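Local coordinates for RIM-binding protein, isoform F (Drosophila melanogaster, PDB 6Q9M) that couples synaptic vesicle recruitment to release sites at the active zone, probably as a scaffold with a central array of fibronectin type III domains, at residues Gly35-Asp40 and Asn83-Arg88; Trp28-Pro33 and Asp40-Tyr45; Thr281-Thr284 and Ser289-Ala292. All coordinates share one frame; numbering follows the deposited sequence.

Interaction 1 of 3, residues Gly35-Asp40 and Asn83-Arg88; sequences GYNLID and NRQTSR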
ATOM      1  N   GLY A  35     -10.918  19.408  12.513  1.00128.38           N
ATOM      2  CA  GLY A  35     -10.409  20.221  13.590  1.00130.47           C
ATOM      3  C   GLY A  35      -8.956  20.617  13.426  1.00128.86           C
ATOM      4  O   GLY A  35      -8.565  21.701  13.875  1.00131.09           O
ATOM      5  N   TYR A  36      -8.148  19.763  12.801  1.00123.30           N
ATOM      6  CA  TYR A  36      -6.761  20.061  12.478  1.00124.19           C
ATOM      7  C   TYR A  36      -6.541  19.888  10.981  1.00116.61           C
ATOM      8  O   TYR A  36      -7.397  19.371  10.257  1.00115.09           O
ATOM      9  CB  TYR A  36      -5.785  19.175  13.277  1.00131.06           C
ATOM     10  CG  TYR A  36      -6.103  17.688  13.318  1.00130.28           C
ATOM     11  CD1 TYR A  36      -6.683  17.112  14.444  1.00134.48           C
ATOM     12  CD2 TYR A  36      -5.794  16.856  12.245  1.00126.98           C
ATOM     13  CE1 TYR A  36      -6.965  15.757  14.493  1.00135.05           C
ATOM     14  CE2 TYR A  36      -6.074  15.495  12.285  1.00126.35           C
ATOM     15  CZ  TYR A  36      -6.660  14.955  13.414  1.00131.44           C
ATOM     16  OH  TYR A  36      -6.942  13.609  13.465  1.00131.18           O
ATOM     17  N   ASN A  37      -5.376  20.347  10.519  1.00111.07           N
ATOM     18  CA  ASN A  37      -4.972  20.175   9.126  1.00100.20           C
ATOM     19  C   ASN A  37      -6.057  20.665   8.169  1.00 88.89           C
ATOM     20  O   ASN A  37      -6.359  20.018   7.164  1.00 85.71           O
ATOM     21  CB  ASN A  37      -4.626  18.707   8.833  1.00 99.18           C
ATOM     22  CG  ASN A  37      -3.254  18.303   9.352  1.00 99.09           C
ATOM     23  OD1 ASN A  37      -2.363  19.137   9.508  1.00104.75           O
ATOM     24  ND2 ASN A  37      -3.081  17.012   9.616  1.00 98.43           N
ATOM     25  N   LEU A  38      -6.669  21.805   8.490  1.00 90.75           N
ATOM     26  CA  LEU A  38      -7.764  22.292   7.662  1.00 94.69           C
ATOM     27  C   LEU A  38      -7.261  22.678   6.274  1.00 85.29           C
ATOM     28  O   LEU A  38      -6.137  23.158   6.093  1.00 84.06           O
ATOM     29  CB  LEU A  38      -8.485  23.473   8.312  1.00104.71           C
ATOM     30  CG  LEU A  38      -9.914  23.753   7.807  1.00107.94           C
ATOM     31  CD1 LEU A  38     -10.649  22.492   7.353  1.00108.36           C
ATOM     32  CD2 LEU A  38     -10.728  24.472   8.870  1.00116.35           C
ATOM     33  N   ILE A  39      -8.123  22.489   5.304  1.00 72.12           N
ATOM     34  CA  ILE A  39      -7.732  22.519   3.908  1.00 73.28           C
ATOM     35  C   ILE A  39      -7.551  23.956   3.436  1.00 80.65           C
ATOM     36  O   ILE A  39      -8.362  24.838   3.741  1.00 88.03           O
ATOM     37  CB  ILE A  39      -8.787  21.779   3.083  1.00 76.82           C
ATOM     38  CG1 ILE A  39      -8.588  22.040   1.616  1.00 78.44           C
ATOM     39  CG2 ILE A  39     -10.183  22.209   3.495  1.00 83.92           C
ATOM     40  CD1 ILE A  39      -9.462  21.205   0.865  1.00 82.76           C
ATOM     41  N   ASP A  40      -6.501  24.170   2.644  1.00 80.87           N
ATOM     42  CA  ASP A  40      -6.071  25.458   2.119  1.00 88.28           C
ATOM     43  C   ASP A  40      -6.149  25.546   0.600  1.00 88.99           C
ATOM     44  O   ASP A  40      -6.508  26.599   0.066  1.00 97.38           O
ATOM     45  CB  ASP A  40      -4.630  25.734   2.586  1.00 99.16           C
ATOM     46  CG  ASP A  40      -4.122  27.097   2.160  1.00111.41           C
ATOM     47  OD1 ASP A  40      -4.274  28.054   2.947  1.00114.97           O
ATOM     48  OD2 ASP A  40      -3.552  27.206   1.051  1.00118.00           O
ATOM     49  N   ASN A  83       0.527  24.376   6.148  1.00100.42           N
ATOM     50  CA  ASN A  83       1.885  23.851   6.294  1.00104.66           C
ATOM     51  C   ASN A  83       2.344  23.046   5.079  1.00 97.27           C
ATOM     52  O   ASN A  83       3.468  22.535   5.091  1.00 82.70           O
ATOM     53  CB  ASN A  83       2.038  23.028   7.583  1.00110.82           C
ATOM     54  CG  ASN A  83       0.841  22.142   7.877  1.00110.72           C
ATOM     55  OD1 ASN A  83       0.277  21.523   6.976  1.00 98.90           O
ATOM     56  ND2 ASN A  83       0.465  22.058   9.149  1.00120.73           N
ATOM     57  N   ARG A  84       1.497  22.917   4.058  1.00 91.08           N
ATOM     58  CA  ARG A  84       1.725  22.195   2.796  1.00 93.98           C
ATOM     59  C   ARG A  84       1.615  20.683   2.974  1.00 85.39           C
ATOM     60  O   ARG A  84       2.057  19.936   2.084  1.00 84.24           O
ATOM     61  CB  ARG A  84       3.059  22.548   2.124  1.00 99.30           C
ATOM     62  CG  ARG A  84       3.346  24.058   2.010  1.00108.81           C
ATOM     63  CD  ARG A  84       2.263  24.815   1.248  1.00111.58           C
ATOM     64  NE  ARG A  84       2.310  24.552  -0.188  1.00113.35           N
ATOM     65  CZ  ARG A  84       1.361  24.915  -1.049  1.00115.85           C
ATOM     66  NH1 ARG A  84       0.289  25.578  -0.627  1.00115.89           N
ATOM     67  NH2 ARG A  84       1.492  24.625  -2.338  1.00114.67           N
ATOM     68  N   GLN A  85       1.061  20.203   4.089  1.00 80.06           N
ATOM     69  CA  GLN A  85       0.750  18.785   4.205  1.00 79.49           C
ATOM     70  C   GLN A  85      -0.447  18.438   3.322  1.00 77.70           C
ATOM     71  O   GLN A  85      -1.344  19.257   3.104  1.00 85.65           O
ATOM     72  CB  GLN A  85       0.418  18.433   5.657  1.00 83.04           C
ATOM     73  CG  GLN A  85       1.599  18.026   6.522  1.00 97.32           C
ATOM     74  CD  GLN A  85       1.160  17.498   7.889  1.00113.26           C
ATOM     75  OE1 GLN A  85       0.604  18.240   8.704  1.00120.77           O
ATOM     76  NE2 GLN A  85       1.413  16.214   8.145  1.00114.06           N
ATOM     77  N   THR A  86      -0.456  17.213   2.800  1.00 76.84           N
ATOM     78  CA  THR A  86      -1.457  16.806   1.819  1.00 73.64           C
ATOM     79  C   THR A  86      -2.111  15.490   2.226  1.00 69.04           C
ATOM     80  O   THR A  86      -1.597  14.750   3.066  1.00 69.26           O
ATOM     81  CB  THR A  86      -0.873  16.653   0.403  1.00 72.23           C
ATOM     82  OG1 THR A  86       0.135  15.636   0.402  1.00 77.21           O
ATOM     83  CG2 THR A  86      -0.269  17.964  -0.093  1.00 78.05           C
ATOM     84  N   SER A  87      -3.260  15.215   1.614  1.00 66.18           N
ATOM     85  CA  SER A  87      -3.890  13.905   1.672  1.00 58.02           C
ATOM     86  C   SER A  87      -3.321  13.011   0.566  1.00 52.14           C
ATOM     87  O   SER A  87      -2.641  13.477  -0.354  1.00 53.84           O
ATOM     88  CB  SER A  87      -5.407  14.025   1.535  1.00 52.34           C
ATOM     89  OG  SER A  87      -5.743  14.694   0.329  1.00 56.62           O
ATOM     90  N   ARG A  88      -3.616  11.714   0.655  1.00 46.88           N
ATOM     91  CA  ARG A  88      -3.084  10.739  -0.291  1.00 45.35           C
ATOM     92  C   ARG A  88      -4.002  10.591  -1.495  1.00 47.32           C
ATOM     93  O   ARG A  88      -5.212  10.813  -1.413  1.00 57.19           O
ATOM     94  CB  ARG A  88      -2.893   9.386   0.375  1.00 45.20           C
ATOM     95  CG  ARG A  88      -2.077   9.465   1.643  1.00 58.14           C
ATOM     96  CD  ARG A  88      -1.559   8.108   2.051  1.00 66.76           C
ATOM     97  NE  ARG A  88      -0.838   8.167   3.318  1.00 77.23           N
ATOM     98  CZ  ARG A  88       0.485   8.220   3.422  1.00 82.62           C
ATOM     99  NH1 ARG A  88       1.234   8.215   2.323  1.00 79.28           N
ATOM    100  NH2 ARG A  88       1.060   8.268   4.623  1.00 85.42           N
TER
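N37 and Q85 have the nearest CA atoms across the two loops, 7.7 Å apart, and further along the CA atoms of D40 and R84 stand 8.5 Å from one another. The side chain of N37 leaves beside the backbone N, bringing the amide to meet that of Q85, which reaches over on an extended chain. The two amide groups are turned nearly square to each other, with N37 OD1 and Q85 OE1 modelled 3.2 Å apart; which atom of each amide is nitrogen and which oxygen is not secure. N83 flanks the pair. In the second loop N83 OD1 appears to accept from Q85 N at 3.3 Å, an Asx turn, although the place of that oxygen is doubtful. At the other end R84 leaves its backbone away from 35-40, and three successive bends fold it back, so that D40 OD2 lies near the guanidinium plane at its edge. The 4.5 Å between D40 OD2 and R84 NH1 is too long for a salt bridge and leaves at most a weak attraction, probably screened by solvent. All these residues are at least partly exposed. In fibronectin terms these are the BC and FG loops, brought together at one end of the sandwich: D40, near the start of strand 39-46, is backbone-bonded to V80 of strand 73-81, whose T81 packs against N37.

Interaction 2 of 3, residues Trp28-Pro33 and Asp40-Tyr45; sequences WSPPEP and DSYHVY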
ATOM      1  N   TRP A  28     -15.523  18.029  -7.654  1.00 63.51           N
ATOM      2  CA  TRP A  28     -15.369  17.330  -6.382  1.00 62.95           C
ATOM      3  C   TRP A  28     -16.039  18.149  -5.284  1.00 70.72           C
ATOM      4  O   TRP A  28     -16.580  19.238  -5.522  1.00 55.85           O
ATOM      5  CB  TRP A  28     -13.891  17.033  -6.067  1.00 55.71           C
ATOM      6  CG  TRP A  28     -12.999  18.243  -5.888  1.00 59.58           C
ATOM      7  CD1 TRP A  28     -12.706  18.884  -4.707  1.00 55.48           C
ATOM      8  CD2 TRP A  28     -12.273  18.942  -6.913  1.00 57.59           C
ATOM      9  NE1 TRP A  28     -11.848  19.934  -4.939  1.00 59.97           N
ATOM     10  CE2 TRP A  28     -11.574  20.002  -6.282  1.00 65.31           C
ATOM     11  CE3 TRP A  28     -12.174  18.798  -8.302  1.00 55.11           C
ATOM     12  CZ2 TRP A  28     -10.777  20.918  -6.998  1.00 62.10           C
ATOM     13  CZ3 TRP A  28     -11.367  19.706  -9.017  1.00 59.20           C
ATOM     14  CH2 TRP A  28     -10.687  20.754  -8.358  1.00 59.30           C
ATOM     15  N   SER A  29     -16.017  17.603  -4.068  1.00 75.94           N
ATOM     16  CA  SER A  29     -16.601  18.228  -2.892  1.00 73.12           C
ATOM     17  C   SER A  29     -15.528  18.423  -1.828  1.00 72.57           C
ATOM     18  O   SER A  29     -14.579  17.635  -1.748  1.00 74.85           O
ATOM     19  CB  SER A  29     -17.737  17.375  -2.318  1.00 78.33           C
ATOM     20  OG  SER A  29     -18.692  17.071  -3.316  1.00 84.30           O
ATOM     21  N   PRO A  30     -15.644  19.454  -1.002  1.00 68.12           N
ATOM     22  CA  PRO A  30     -14.619  19.697   0.015  1.00 59.52           C
ATOM     23  C   PRO A  30     -14.615  18.602   1.066  1.00 61.30           C
ATOM     24  O   PRO A  30     -15.660  17.989   1.350  1.00 55.50           O
ATOM     25  CB  PRO A  30     -15.032  21.046   0.635  1.00 64.36           C
ATOM     26  CG  PRO A  30     -16.193  21.554  -0.173  1.00 64.52           C
ATOM     27  CD  PRO A  30     -16.772  20.399  -0.904  1.00 70.72           C
ATOM     28  N   PRO A  31     -13.481  18.417   1.747  1.00 63.49           N
ATOM     29  CA  PRO A  31     -13.405  17.430   2.824  1.00 67.41           C
ATOM     30  C   PRO A  31     -14.216  17.858   4.031  1.00 81.71           C
ATOM     31  O   PRO A  31     -14.468  19.047   4.262  1.00 91.31           O
ATOM     32  CB  PRO A  31     -11.914  17.408   3.174  1.00 67.52           C
ATOM     33  CG  PRO A  31     -11.435  18.767   2.777  1.00 68.70           C
ATOM     34  CD  PRO A  31     -12.183  19.064   1.512  1.00 66.05           C
ATOM     35  N   GLU A  32     -14.656  16.862   4.784  1.00 80.54           N
ATOM     36  CA  GLU A  32     -15.217  17.121   6.104  1.00 93.77           C
ATOM     37  C   GLU A  32     -14.150  17.721   7.013  1.00 90.81           C
ATOM     38  O   GLU A  32     -13.014  17.234   7.032  1.00 87.28           O
ATOM     39  CB  GLU A  32     -15.769  15.832   6.708  1.00 97.85           C
ATOM     40  CG  GLU A  32     -16.485  14.965   5.690  1.00102.09           C
ATOM     41  CD  GLU A  32     -17.166  13.768   6.314  1.00113.72           C
ATOM     42  OE1 GLU A  32     -17.239  12.718   5.640  1.00107.93           O
ATOM     43  OE2 GLU A  32     -17.631  13.880   7.474  1.00125.33           O
ATOM     44  N   PRO A  33     -14.464  18.756   7.781  1.00 91.61           N
ATOM     45  CA  PRO A  33     -13.474  19.288   8.719  1.00 99.78           C
ATOM     46  C   PRO A  33     -13.251  18.322   9.870  1.00107.88           C
ATOM     47  O   PRO A  33     -14.182  17.671  10.352  1.00107.04           O
ATOM     48  CB  PRO A  33     -14.121  20.583   9.208  1.00 82.82           C
ATOM     49  CG  PRO A  33     -15.580  20.278   9.139  1.00 84.53           C
ATOM     50  CD  PRO A  33     -15.772  19.418   7.924  1.00 93.18           C
ATOM     51  N   ASP A  40      -6.501  24.170   2.644  1.00 80.87           N
ATOM     52  CA  ASP A  40      -6.071  25.458   2.119  1.00 88.28           C
ATOM     53  C   ASP A  40      -6.149  25.546   0.600  1.00 88.99           C
ATOM     54  O   ASP A  40      -6.508  26.599   0.066  1.00 97.38           O
ATOM     55  CB  ASP A  40      -4.630  25.734   2.586  1.00 99.16           C
ATOM     56  CG  ASP A  40      -4.122  27.097   2.160  1.00111.41           C
ATOM     57  OD1 ASP A  40      -4.274  28.054   2.947  1.00114.97           O
ATOM     58  OD2 ASP A  40      -3.552  27.206   1.051  1.00118.00           O
ATOM     59  N   SER A  41      -5.814  24.477  -0.115  1.00 79.37           N
ATOM     60  CA  SER A  41      -5.954  24.457  -1.566  1.00 74.80           C
ATOM     61  C   SER A  41      -6.016  23.002  -2.012  1.00 64.91           C
ATOM     62  O   SER A  41      -5.796  22.079  -1.226  1.00 67.10           O
ATOM     63  CB  SER A  41      -4.814  25.220  -2.267  1.00 71.24           C
ATOM     64  OG  SER A  41      -3.559  24.572  -2.130  1.00 70.16           O
ATOM     65  N   TYR A  42      -6.301  22.814  -3.294  1.00 58.56           N
ATOM     66  CA  TYR A  42      -6.386  21.496  -3.890  1.00 58.35           C
ATOM     67  C   TYR A  42      -5.322  21.333  -4.971  1.00 64.82           C
ATOM     68  O   TYR A  42      -4.968  22.287  -5.672  1.00 69.38           O
ATOM     69  CB  TYR A  42      -7.766  21.249  -4.511  1.00 56.51           C
ATOM     70  CG  TYR A  42      -8.927  21.350  -3.569  1.00 60.36           C
ATOM     71  CD1 TYR A  42      -9.583  22.562  -3.355  1.00 67.48           C
ATOM     72  CD2 TYR A  42      -9.385  20.233  -2.900  1.00 65.81           C
ATOM     73  CE1 TYR A  42     -10.662  22.647  -2.484  1.00 63.75           C
ATOM     74  CE2 TYR A  42     -10.464  20.306  -2.042  1.00 67.29           C
ATOM     75  CZ  TYR A  42     -11.098  21.511  -1.831  1.00 66.98           C
ATOM     76  OH  TYR A  42     -12.158  21.555  -0.953  1.00 69.09           O
ATOM     77  N   HIS A  43      -4.826  20.105  -5.095  1.00 55.83           N
ATOM     78  CA  HIS A  43      -3.847  19.717  -6.100  1.00 52.48           C
ATOM     79  C   HIS A  43      -4.478  18.635  -6.965  1.00 56.24           C
ATOM     80  O   HIS A  43      -4.880  17.583  -6.450  1.00 54.93           O
ATOM     81  CB  HIS A  43      -2.569  19.184  -5.458  1.00 50.92           C
ATOM     82  CG  HIS A  43      -1.631  20.242  -4.982  1.00 53.07           C
ATOM     83  ND1 HIS A  43      -1.878  21.586  -5.142  1.00 62.58           N
ATOM     84  CD2 HIS A  43      -0.436  20.151  -4.351  1.00 59.75           C
ATOM     85  CE1 HIS A  43      -0.873  22.283  -4.637  1.00 61.65           C
ATOM     86  NE2 HIS A  43       0.014  21.436  -4.147  1.00 63.43           N
ATOM     87  N   VAL A  44      -4.573  18.887  -8.268  1.00 48.61           N
ATOM     88  CA  VAL A  44      -5.145  17.927  -9.204  1.00 47.34           C
ATOM     89  C   VAL A  44      -4.009  17.231  -9.931  1.00 52.36           C
ATOM     90  O   VAL A  44      -3.140  17.891 -10.516  1.00 59.89           O
ATOM     91  CB  VAL A  44      -6.098  18.609 -10.191  1.00 50.26           C
ATOM     92  CG1 VAL A  44      -6.798  17.560 -11.030  1.00 45.04           C
ATOM     93  CG2 VAL A  44      -7.106  19.444  -9.421  1.00 57.95           C
ATOM     94  N   TYR A  45      -4.004  15.903  -9.880  1.00 53.80           N
ATOM     95  CA  TYR A  45      -2.984  15.083 -10.519  1.00 54.67           C
ATOM     96  C   TYR A  45      -3.589  14.234 -11.624  1.00 56.00           C
ATOM     97  O   TYR A  45      -4.742  13.798 -11.535  1.00 56.17           O
ATOM     98  CB  TYR A  45      -2.300  14.163  -9.522  1.00 52.49           C
ATOM     99  CG  TYR A  45      -1.502  14.892  -8.471  1.00 54.56           C
ATOM    100  CD1 TYR A  45      -2.134  15.479  -7.384  1.00 58.98           C
ATOM    101  CD2 TYR A  45      -0.123  14.996  -8.568  1.00 49.50           C
ATOM    102  CE1 TYR A  45      -1.420  16.146  -6.427  1.00 61.34           C
ATOM    103  CE2 TYR A  45       0.597  15.666  -7.605  1.00 58.69           C
ATOM    104  CZ  TYR A  45      -0.059  16.237  -6.535  1.00 61.45           C
ATOM    105  OH  TYR A  45       0.640  16.908  -5.559  1.00 74.67           O
TER
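W28 drives the edge of its indole at the face of Y42 in a tilted T-shaped stack, with ring planes at 62° and the indole five-membered ring centred 4.4 Å from the phenol ring. The indole nitrogen leads: W28 NE1 sits 3.1 Å above the phenol plane, over its centre, its N-H aimed close to the ring centre, as in an N-H...pi contact. W28 puts CG between its backbone N and carbonyl carbon (chi1 63°), which turns the indole toward 40-45. Farther along the same indole, W28 CH2 reaches V44 CG2 at 4.0 Å. This is the tightly filled part, where all three side chains are buried. W28 stands near the end of strand B and Y42 and V44 on strand C of a fibronectin type III sandwich, so the contact bridges its two sheets; a tryptophan on strand B is a hallmark of that core. P11 packs against both aromatic side chains, while A62 lies against W28 and I64 against V44. Towards the loop the contact thins out. There the phenol oxygen meets two prolines near the plane of its ring, with Y42 OH 3.2 Å from P30 CA and 3.5 Å from P31 CD. P30 is exposed and P31 partly so, and each gives up only a small patch of surface to the tyrosine before the chain moves off to E32, which forms a salt bridge with K12.

Interaction 3 of 3, residues Thr281-Thr284 and Ser289-Ala292; sequences TIRT and SQSA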
ATOM      1  N   THR A 281      18.400 -22.299   4.050  1.00110.38           N
ATOM      2  CA  THR A 281      17.577 -21.391   4.843  1.00102.79           C
ATOM      3  C   THR A 281      18.407 -20.640   5.891  1.00 92.68           C
ATOM      4  O   THR A 281      19.554 -20.998   6.186  1.00 91.04           O
ATOM      5  CB  THR A 281      16.446 -22.178   5.531  1.00104.11           C
ATOM      6  OG1 THR A 281      15.997 -23.234   4.676  1.00104.28           O
ATOM      7  CG2 THR A 281      15.280 -21.286   5.791  1.00105.95           C
ATOM      8  N   ILE A 282      17.812 -19.558   6.428  1.00 83.74           N
ATOM      9  CA  ILE A 282      18.376 -18.751   7.509  1.00 82.85           C
ATOM     10  C   ILE A 282      17.449 -18.775   8.715  1.00 81.64           C
ATOM     11  O   ILE A 282      16.220 -18.826   8.590  1.00 87.70           O
ATOM     12  CB  ILE A 282      18.622 -17.287   7.087  1.00 79.45           C
ATOM     13  CG1 ILE A 282      19.407 -17.236   5.785  1.00 76.49           C
ATOM     14  CG2 ILE A 282      19.342 -16.507   8.187  1.00 74.66           C
ATOM     15  CD1 ILE A 282      18.602 -16.689   4.688  1.00 78.80           C
ATOM     16  N   ARG A 283      18.051 -18.728   9.897  1.00 74.79           N
ATOM     17  CA  ARG A 283      17.326 -18.702  11.153  1.00 84.65           C
ATOM     18  C   ARG A 283      17.662 -17.439  11.930  1.00 82.30           C
ATOM     19  O   ARG A 283      18.832 -17.046  11.998  1.00 85.06           O
ATOM     20  CB  ARG A 283      17.687 -19.919  11.990  1.00101.49           C
ATOM     21  CG  ARG A 283      16.962 -21.157  11.584  1.00112.03           C
ATOM     22  CD  ARG A 283      17.971 -22.301  11.457  1.00118.52           C
ATOM     23  NE  ARG A 283      17.318 -23.447  10.852  1.00121.46           N
ATOM     24  CZ  ARG A 283      17.890 -24.618  10.657  1.00126.70           C
ATOM     25  NH1 ARG A 283      19.153 -24.795  10.997  1.00129.77           N
ATOM     26  NH2 ARG A 283      17.201 -25.583  10.081  1.00127.84           N
ATOM     27  N   THR A 284      16.642 -16.787  12.485  1.00 75.05           N
ATOM     28  CA  THR A 284      16.889 -15.707  13.431  1.00 76.37           C
ATOM     29  C   THR A 284      17.180 -16.281  14.810  1.00 82.04           C
ATOM     30  O   THR A 284      16.398 -17.074  15.351  1.00 82.76           O
ATOM     31  CB  THR A 284      15.705 -14.750  13.525  1.00 76.78           C
ATOM     32  OG1 THR A 284      15.334 -14.314  12.212  1.00 79.49           O
ATOM     33  CG2 THR A 284      16.094 -13.540  14.361  1.00 74.38           C
ATOM     34  N   SER A 289      16.860 -18.565  22.136  1.00134.27           N
ATOM     35  CA  SER A 289      16.328 -19.526  21.172  1.00128.52           C
ATOM     36  C   SER A 289      16.542 -19.013  19.745  1.00119.17           C
ATOM     37  O   SER A 289      16.894 -17.856  19.533  1.00118.42           O
ATOM     38  CB  SER A 289      14.850 -19.804  21.431  1.00128.28           C
ATOM     39  OG  SER A 289      14.334 -20.724  20.489  1.00127.99           O
ATOM     40  N   GLN A 290      16.232 -19.867  18.769  1.00117.05           N
ATOM     41  CA  GLN A 290      16.337 -19.605  17.354  1.00115.25           C
ATOM     42  C   GLN A 290      14.944 -19.821  16.740  1.00101.49           C
ATOM     43  O   GLN A 290      14.212 -20.760  17.085  1.00 97.21           O
ATOM     44  CB  GLN A 290      17.452 -20.474  16.721  1.00125.64           C
ATOM     45  CG  GLN A 290      17.241 -21.978  16.633  1.00139.49           C
ATOM     46  CD  GLN A 290      16.435 -22.483  15.426  1.00145.84           C
ATOM     47  OE1 GLN A 290      16.846 -22.343  14.316  1.00148.75           O
ATOM     48  NE2 GLN A 290      15.420 -23.245  15.671  1.00150.09           N
ATOM     49  N   SER A 291      14.544 -18.879  15.886  1.00 90.39           N
ATOM     50  CA  SER A 291      13.319 -18.908  15.097  1.00 86.77           C
ATOM     51  C   SER A 291      13.186 -20.146  14.219  1.00 88.11           C
ATOM     52  O   SER A 291      14.150 -20.887  14.013  1.00 80.69           O
ATOM     53  CB  SER A 291      13.241 -17.668  14.193  1.00 81.46           C
ATOM     54  OG  SER A 291      14.025 -17.826  13.053  1.00 79.62           O
ATOM     55  N   ALA A 292      11.976 -20.397  13.715  1.00 82.31           N
ATOM     56  CA  ALA A 292      11.809 -21.362  12.644  1.00 88.38           C
ATOM     57  C   ALA A 292      12.526 -20.879  11.378  1.00 94.70           C
ATOM     58  O   ALA A 292      12.949 -19.719  11.254  1.00 87.37           O
ATOM     59  CB  ALA A 292      10.325 -21.571  12.352  1.00 88.04           C
TER
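T284 and S291 come together in a backbone reversal, their CA atoms 5.1 Å apart. S291 N donates to T284 O at 2.6 Å, a short and nearly straight bond of 163°, and T284 N donates to S291 OG at 2.9 Å, bent to 142°. R283 runs alongside Q290, the two side chains pointing the same way. Starting at CB, R283 has Q290 OE1 3.5 Å away. From R283 CG the same oxygen is only 3.0 Å off, a tight approach for an oxygen against a methylene, and R283 CD repeats it at 3.1 Å. By NE the arginine is leaving the amide, with Q290 OE1 3.7 Å away, and that nitrogen forms its salt bridge with D293; NH2 at the tip is also hydrogen-bonded just outside the two segments. Q290 brings its oxygen here by bending at chi2 (84°), so it lies along the aliphatic part of the arginine, with its amide plane almost perpendicular to the guanidinium. Strand 283-286 is an outer strand of its sheet, where R283 is backbone-bonded to A246, and T284 OG1 is held by D210 O. The chemistry turns on the buried S291 hydroxyl, which accepts from T284 N while donating to A292 O at 2.8 Å: it takes the place a main-chain carbonyl would have in a regular antiparallel pair, so the T284 amide is satisfied by a side chain.

How the interactions relate
Interactions 1 and 2 belong to the first fibronectin type III domain. Their segments alternate along the chain, they share D40 and strand 39-46, and their centres are about 9 Å apart. They touch directly, I39 CD1 lying 3.5 Å from P31 CD, so the loop contact of interaction 1 abuts the proline side of interaction 2. Interaction 3 follows much later in the chain, within the immunoglobulin-like range, its centre about 44 Å from that of interaction 1 and about 49 Å from that of interaction 2, across the chain's centre. The elongated array thus carries separate beta units, each with its own local contacts.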